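Local structure of iron transport multicopper oxidase FET3 (Saccharomyces cerevisiae, 1ZPU) at residues I25-N39 with Q111-K123. The protein oxidises iron(II) to iron(III) with oxygen as acceptor, using four bound copper ions, so that the iron can enter yeast cells through the permease FTR1. Residues are numbered along the deposited sequence; the frame is centred on the assembly and turned at random.
Sequences ITCNGQFPWPDITVN and QYEDGMKGLFIIK. With NAG (2-acetamido-2-deoxy-beta-D-glucopyranose), chain G; NAG (2-acetamido-2-deoxy-beta-D-glucopyranose), chain B.
Four backbone bonds tie Ile36 and Val38 to the neighbouring strand: Ile36 N donates to Leu119 O, Ile121 N to Ile36 O (2.7 Å), Val38 N to Ile121 O and Lys123 N to Val38 O. The N-H and C=O of both residues are thus satisfied, the alternate-residue pattern of parallel pairing. One step earlier a side chain replaces the backbone acceptor: Leu119 N donates to Asp35 OD1 (3.0 Å), meeting it on the anti side, 23° out of the carboxylate plane. The supplanted carbonyl, Pro34 O, bonds the Tyr104 hydroxyl instead. Asp35 OD2 lies unreliably close to O6 of the chain G N-acetylglucosamine, so a bond there is doubtful. This pairing puts edge strand 36-39 beside 117-123 in one sheet of the first cupredoxin-like domain, where backbone hydrogen bonds also join Phe120 with Tyr102 and Gly118 with Tyr104 of antiparallel strand 100-105. Farther back, Ile25 N donates to Asp114 O (2.8 Å), while Ile25 O takes the indole hydrogen of Trp33, with the NE1 donor 50° out of the carbonyl plane. Met116, its CG anti to the backbone N (chi1 -173°), extends across the indole, setting CG over the six-membered ring, 4.0 Å from its centroid.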
loop_
_atom_site.group_PDB
_atom_site.type_symbol
_atom_site.label_atom_id
_atom_site.label_comp_id
_atom_site.label_asym_id
_atom_site.label_seq_id
_atom_site.Cartn_x
_atom_site.Cartn_y
_atom_site.Cartn_z
ATOM N N ILE A 25 -17.134 7.369 -2.655
ATOM C CA ILE A 25 -16.440 8.361 -3.496
ATOM C C ILE A 25 -16.481 7.990 -4.985
ATOM O O ILE A 25 -15.918 6.977 -5.409
ATOM C CB ILE A 25 -14.984 8.628 -3.059
ATOM C CG1 ILE A 25 -14.886 8.747 -1.537
ATOM C CG2 ILE A 25 -14.485 9.930 -3.687
ATOM C CD1 ILE A 25 -13.521 9.169 -1.018
ATOM N N THR A 26 -17.144 8.828 -5.772
ATOM C CA THR A 26 -17.326 8.558 -7.183
ATOM C C THR A 26 -16.270 9.221 -8.061
ATOM O O THR A 26 -15.631 10.174 -7.649
ATOM C CB THR A 26 -18.721 9.001 -7.618
ATOM O OG1 THR A 26 -18.949 10.341 -7.182
ATOM C CG2 THR A 26 -19.760 8.091 -6.986
ATOM N N CYS A 27 -16.102 8.696 -9.268
ATOM C CA CYS A 27 -15.286 9.304 -10.293
ATOM C C CYS A 27 -16.201 9.765 -11.424
ATOM O O CYS A 27 -16.807 8.935 -12.105
ATOM C CB CYS A 27 -14.285 8.275 -10.815
ATOM S SG CYS A 27 -13.349 8.823 -12.251
ATOM N N ASN A 28 -16.303 11.081 -11.627
ATOM C CA ASN A 28 -17.251 11.661 -12.605
ATOM C C ASN A 28 -18.675 11.131 -12.443
ATOM O O ASN A 28 -19.361 10.856 -13.423
ATOM C CB ASN A 28 -16.777 11.435 -14.042
ATOM C CG ASN A 28 -15.413 12.037 -14.313
ATOM O OD1 ASN A 28 -14.926 12.902 -13.579
ATOM N ND2 ASN A 28 -14.790 11.586 -15.388
ATOM N N GLY A 29 -19.110 10.976 -11.199
ATOM C CA GLY A 29 -20.414 10.404 -10.909
ATOM C C GLY A 29 -20.516 8.889 -10.981
ATOM O O GLY A 29 -21.586 8.344 -10.720
ATOM N N GLN A 30 -19.423 8.200 -11.316
ATOM C CA GLN A 30 -19.472 6.744 -11.513
ATOM C C GLN A 30 -18.771 5.967 -10.411
ATOM O O GLN A 30 -17.806 6.442 -9.815
ATOM C CB GLN A 30 -18.881 6.359 -12.867
ATOM C CG GLN A 30 -19.296 7.271 -13.990
ATOM C CD GLN A 30 -20.799 7.311 -14.164
ATOM O OE1 GLN A 30 -21.410 8.385 -14.167
ATOM N NE2 GLN A 30 -21.409 6.134 -14.301
ATOM N N PHE A 31 -19.268 4.763 -10.148
ATOM C CA PHE A 31 -18.644 3.861 -9.210
ATOM C C PHE A 31 -18.816 2.465 -9.733
ATOM O O PHE A 31 -19.912 2.118 -10.163
ATOM C CB PHE A 31 -19.312 3.966 -7.845
ATOM C CG PHE A 31 -18.537 3.300 -6.753
ATOM C CD1 PHE A 31 -17.533 3.991 -6.080
ATOM C CD2 PHE A 31 -18.793 1.980 -6.411
ATOM C CE1 PHE A 31 -16.806 3.395 -5.087
ATOM C CE2 PHE A 31 -18.070 1.360 -5.422
ATOM C CZ PHE A 31 -17.068 2.068 -4.754
ATOM N N PRO A 32 -17.765 1.629 -9.646
ATOM C CA PRO A 32 -16.442 1.907 -9.054
ATOM C C PRO A 32 -15.548 2.774 -9.933
ATOM O O PRO A 32 -15.883 3.003 -11.082
ATOM C CB PRO A 32 -15.829 0.507 -8.889
ATOM C CG PRO A 32 -16.542 -0.338 -9.868
ATOM C CD PRO A 32 -17.892 0.243 -10.125
ATOM N N TRP A 33 -14.420 3.236 -9.394
ATOM C CA TRP A 33 -13.413 3.964 -10.173
ATOM C C TRP A 33 -12.845 3.107 -11.308
ATOM O O TRP A 33 -12.860 1.881 -11.221
ATOM C CB TRP A 33 -12.308 4.464 -9.246
ATOM C CG TRP A 33 -12.713 5.683 -8.483
ATOM C CD1 TRP A 33 -13.725 5.785 -7.562
ATOM C CD2 TRP A 33 -12.131 6.983 -8.580
ATOM N NE1 TRP A 33 -13.809 7.074 -7.092
ATOM C CE2 TRP A 33 -12.839 7.828 -7.698
ATOM C CE3 TRP A 33 -11.086 7.520 -9.334
ATOM C CZ2 TRP A 33 -12.534 9.188 -7.554
ATOM C CZ3 TRP A 33 -10.782 8.857 -9.190
ATOM C CH2 TRP A 33 -11.507 9.684 -8.305
ATOM N N PRO A 34 -12.368 3.738 -12.390
ATOM C CA PRO A 34 -11.903 2.983 -13.558
ATOM C C PRO A 34 -10.593 2.243 -13.316
ATOM O O PRO A 34 -9.878 2.552 -12.364
ATOM C CB PRO A 34 -11.658 4.079 -14.590
ATOM C CG PRO A 34 -11.343 5.286 -13.778
ATOM C CD PRO A 34 -12.230 5.193 -12.591
ATOM N N ASP A 35 -10.273 1.285 -14.177
ATOM C CA ASP A 35 -8.937 0.703 -14.182
ATOM C C ASP A 35 -8.146 1.214 -15.369
ATOM O O ASP A 35 -8.688 1.357 -16.469
ATOM C CB ASP A 35 -8.994 -0.820 -14.215
ATOM C CG ASP A 35 -9.896 -1.401 -13.129
ATOM O OD1 ASP A 35 -9.741 -1.046 -11.919
ATOM O OD2 ASP A 35 -10.770 -2.226 -13.507
ATOM N N ILE A 36 -6.862 1.488 -15.148
ATOM C CA ILE A 36 -5.969 1.927 -16.225
ATOM C C ILE A 36 -5.136 0.760 -16.739
ATOM O O ILE A 36 -4.580 -0.007 -15.954
ATOM C CB ILE A 36 -5.018 3.042 -15.753
ATOM C CG1 ILE A 36 -5.806 4.255 -15.262
ATOM C CG2 ILE A 36 -4.114 3.469 -16.886
ATOM C CD1 ILE A 36 -4.987 5.195 -14.385
ATOM N N THR A 37 -5.052 0.634 -18.060
ATOM C CA THR A 37 -4.162 -0.341 -18.673
ATOM C C THR A 37 -3.298 0.370 -19.710
ATOM O O THR A 37 -3.817 0.966 -20.658
ATOM C CB THR A 37 -4.956 -1.520 -19.278
ATOM O OG1 THR A 37 -5.786 -2.100 -18.264
ATOM C CG2 THR A 37 -4.031 -2.596 -19.802
ATOM N N VAL A 38 -1.984 0.335 -19.505
ATOM C CA VAL A 38 -1.050 0.972 -20.439
ATOM C C VAL A 38 0.068 0.007 -20.849
ATOM O O VAL A 38 0.190 -1.091 -20.283
ATOM C CB VAL A 38 -0.452 2.288 -19.871
ATOM C CG1 VAL A 38 -1.556 3.244 -19.471
ATOM C CG2 VAL A 38 0.452 2.007 -18.683
ATOM N N ASN A 39 0.867 0.417 -21.834
ATOM C CA ASN A 39 2.037 -0.332 -22.252
ATOM C C ASN A 39 3.317 0.239 -21.657
ATOM O O ASN A 39 3.394 1.435 -21.366
ATOM C CB ASN A 39 2.144 -0.318 -23.770
ATOM C CG ASN A 39 1.338 -1.419 -24.421
ATOM O OD1 ASN A 39 1.681 -2.600 -24.327
ATOM N ND2 ASN A 39 0.264 -1.038 -25.100
ATOM N N GLN A 111 -9.770 8.251 2.968
ATOM C CA GLN A 111 -10.346 8.386 1.647
ATOM C C GLN A 111 -10.417 7.080 0.813
ATOM O O GLN A 111 -11.499 6.694 0.396
ATOM C CB GLN A 111 -9.580 9.489 0.925
ATOM C CG GLN A 111 -10.338 10.232 -0.118
ATOM C CD GLN A 111 -10.084 11.727 -0.032
ATOM O OE1 GLN A 111 -9.406 12.311 -0.878
ATOM N NE2 GLN A 111 -10.620 12.350 1.010
ATOM N N TYR A 112 -9.317 6.374 0.571
ATOM C CA TYR A 112 -9.454 5.215 -0.340
ATOM C C TYR A 112 -10.381 4.079 0.127
ATOM O O TYR A 112 -11.012 3.430 -0.704
ATOM C CB TYR A 112 -8.137 4.692 -0.934
ATOM C CG TYR A 112 -7.370 3.632 -0.172
ATOM C CD1 TYR A 112 -7.719 2.274 -0.239
ATOM C CD2 TYR A 112 -6.239 3.979 0.558
ATOM C CE1 TYR A 112 -6.972 1.305 0.442
ATOM C CE2 TYR A 112 -5.496 3.040 1.232
ATOM C CZ TYR A 112 -5.853 1.712 1.174
ATOM O OH TYR A 112 -5.066 0.828 1.882
ATOM N N GLU A 113 -10.481 3.842 1.434
ATOM C CA GLU A 113 -11.513 2.929 1.945
ATOM C C GLU A 113 -12.906 3.333 1.513
ATOM O O GLU A 113 -13.755 2.488 1.341
ATOM C CB GLU A 113 -11.495 2.792 3.470
ATOM C CG GLU A 113 -10.626 1.629 3.966
ATOM C CD GLU A 113 -11.313 0.263 3.947
ATOM O OE1 GLU A 113 -11.977 -0.144 2.960
ATOM O OE2 GLU A 113 -11.162 -0.437 4.955
ATOM N N ASP A 114 -13.142 4.623 1.335
ATOM C CA ASP A 114 -14.454 5.086 0.936
ATOM C C ASP A 114 -14.648 5.055 -0.579
ATOM O O ASP A 114 -15.569 5.691 -1.104
ATOM C CB ASP A 114 -14.741 6.469 1.538
ATOM C CG ASP A 114 -14.987 6.416 3.064
ATOM O OD1 ASP A 114 -15.277 5.317 3.607
ATOM O OD2 ASP A 114 -14.898 7.478 3.725
ATOM N N GLY A 115 -13.777 4.324 -1.280
ATOM C CA GLY A 115 -14.030 3.964 -2.680
ATOM C C GLY A 115 -13.050 4.464 -3.727
ATOM O O GLY A 115 -13.077 3.982 -4.872
ATOM N N MET A 116 -12.188 5.413 -3.355
ATOM C CA MET A 116 -11.278 6.061 -4.322
ATOM C C MET A 116 -10.027 5.218 -4.576
ATOM O O MET A 116 -8.947 5.480 -4.015
ATOM C CB MET A 116 -10.921 7.475 -3.866
ATOM C CG MET A 116 -10.144 8.284 -4.843
ATOM S SD MET A 116 -10.049 10.019 -4.274
ATOM C CE MET A 116 -8.729 10.622 -5.302
ATOM N N LYS A 117 -10.179 4.217 -5.437
ATOM C CA LYS A 117 -9.129 3.238 -5.684
ATOM C C LYS A 117 -9.493 2.417 -6.925
ATOM O O LYS A 117 -10.666 2.239 -7.242
ATOM C CB LYS A 117 -8.946 2.325 -4.471
ATOM C CG LYS A 117 -10.209 1.540 -4.104
ATOM C CD LYS A 117 -10.214 1.090 -2.643
ATOM C CE LYS A 117 -11.057 -0.177 -2.420
ATOM N NZ LYS A 117 -11.388 -0.354 -0.967
ATOM N N GLY A 118 -8.471 1.927 -7.621
ATOM C CA GLY A 118 -8.625 1.284 -8.912
ATOM C C GLY A 118 -7.328 0.617 -9.315
ATOM O O GLY A 118 -6.276 0.907 -8.748
ATOM N N LEU A 119 -7.401 -0.276 -10.296
ATOM C CA LEU A 119 -6.235 -1.009 -10.758
ATOM C C LEU A 119 -5.446 -0.278 -11.839
ATOM O O LEU A 119 -5.995 0.465 -12.643
ATOM C CB LEU A 119 -6.651 -2.390 -11.257
ATOM C CG LEU A 119 -7.325 -3.349 -10.272
ATOM C CD1 LEU A 119 -7.430 -4.709 -10.887
ATOM C CD2 LEU A 119 -6.572 -3.457 -8.973
ATOM N N PHE A 120 -4.143 -0.518 -11.854
ATOM C CA PHE A 120 -3.242 0.073 -12.829
ATOM C C PHE A 120 -2.386 -1.053 -13.391
ATOM O O PHE A 120 -1.488 -1.551 -12.701
ATOM C CB PHE A 120 -2.366 1.119 -12.141
ATOM C CG PHE A 120 -1.646 2.035 -13.090
ATOM C CD1 PHE A 120 -0.620 1.557 -13.907
ATOM C CD2 PHE A 120 -1.976 3.395 -13.139
ATOM C CE1 PHE A 120 0.042 2.414 -14.784
ATOM C CE2 PHE A 120 -1.318 4.265 -14.014
ATOM C CZ PHE A 120 -0.306 3.781 -14.834
ATOM N N ILE A 121 -2.670 -1.458 -14.626
ATOM C CA ILE A 121 -1.968 -2.575 -15.245
ATOM C C ILE A 121 -1.033 -2.109 -16.332
ATOM O O ILE A 121 -1.442 -1.363 -17.241
ATOM C CB ILE A 121 -2.955 -3.642 -15.813
ATOM C CG1 ILE A 121 -3.288 -4.664 -14.746
ATOM C CG2 ILE A 121 -2.353 -4.399 -16.967
ATOM C CD1 ILE A 121 -4.417 -4.255 -13.870
ATOM N N ILE A 122 0.219 -2.552 -16.245
ATOM C CA ILE A 122 1.190 -2.301 -17.309
ATOM C C ILE A 122 1.576 -3.617 -17.974
ATOM O O ILE A 122 2.075 -4.528 -17.305
ATOM C CB ILE A 122 2.454 -1.588 -16.775
ATOM C CG1 ILE A 122 2.072 -0.336 -15.988
ATOM C CG2 ILE A 122 3.390 -1.236 -17.921
ATOM C CD1 ILE A 122 3.159 0.155 -15.073
ATOM N N LYS A 123 1.343 -3.724 -19.278
ATOM C CA LYS A 123 1.722 -4.943 -20.003
ATOM C C LYS A 123 3.142 -4.871 -20.532
ATOM O O LYS A 123 3.632 -3.782 -20.876
ATOM C CB LYS A 123 0.797 -5.237 -21.184
ATOM C CG LYS A 123 -0.683 -5.279 -20.861
ATOM C CD LYS A 123 -1.353 -3.981 -21.294
ATOM C CE LYS A 123 -1.395 -3.829 -22.822
ATOM N NZ LYS A 123 -1.657 -2.407 -23.210
HETATM C C1 NAG G . -13.249 -7.734 -11.640
HETATM C C2 NAG G . -13.747 -8.608 -12.795
HETATM C C3 NAG G . -12.710 -8.670 -13.910
HETATM C C4 NAG G . -12.192 -7.289 -14.326
HETATM C C5 NAG G . -11.802 -6.506 -13.089
HETATM C C6 NAG G . -11.550 -5.078 -13.522
HETATM C C7 NAG G . -15.221 -10.552 -12.582
HETATM C C8 NAG G . -15.343 -12.034 -12.304
HETATM N N2 NAG G . -14.063 -9.942 -12.325
HETATM O O3 NAG G . -13.303 -9.278 -15.025
HETATM O O4 NAG G . -10.994 -7.376 -15.080
HETATM O O5 NAG G . -12.862 -6.487 -12.170
HETATM O O6 NAG G . -11.078 -4.303 -12.448
HETATM O O7 NAG G . -16.188 -9.946 -13.035
HETATM C C1 NAG B . -11.129 -7.304 -16.506
HETATM C C2 NAG B . -9.743 -7.024 -17.066
HETATM C C3 NAG B . -9.786 -7.003 -18.590
HETATM C C4 NAG B . -10.470 -8.224 -19.197
HETATM C C5 NAG B . -11.765 -8.535 -18.453
HETATM C C6 NAG B . -12.301 -9.907 -18.834
HETATM C C7 NAG B . -8.262 -5.627 -15.720
HETATM C C8 NAG B . -7.985 -4.235 -15.226
HETATM N N2 NAG B . -9.241 -5.739 -16.614
HETATM O O3 NAG B . -8.475 -6.874 -19.086
HETATM O O4 NAG B . -10.821 -7.897 -20.520
HETATM O O5 NAG B . -11.577 -8.526 -17.055
HETATM O O6 NAG B . -13.460 -10.165 -18.078
HETATM O O7 NAG B . -7.613 -6.592 -15.310
#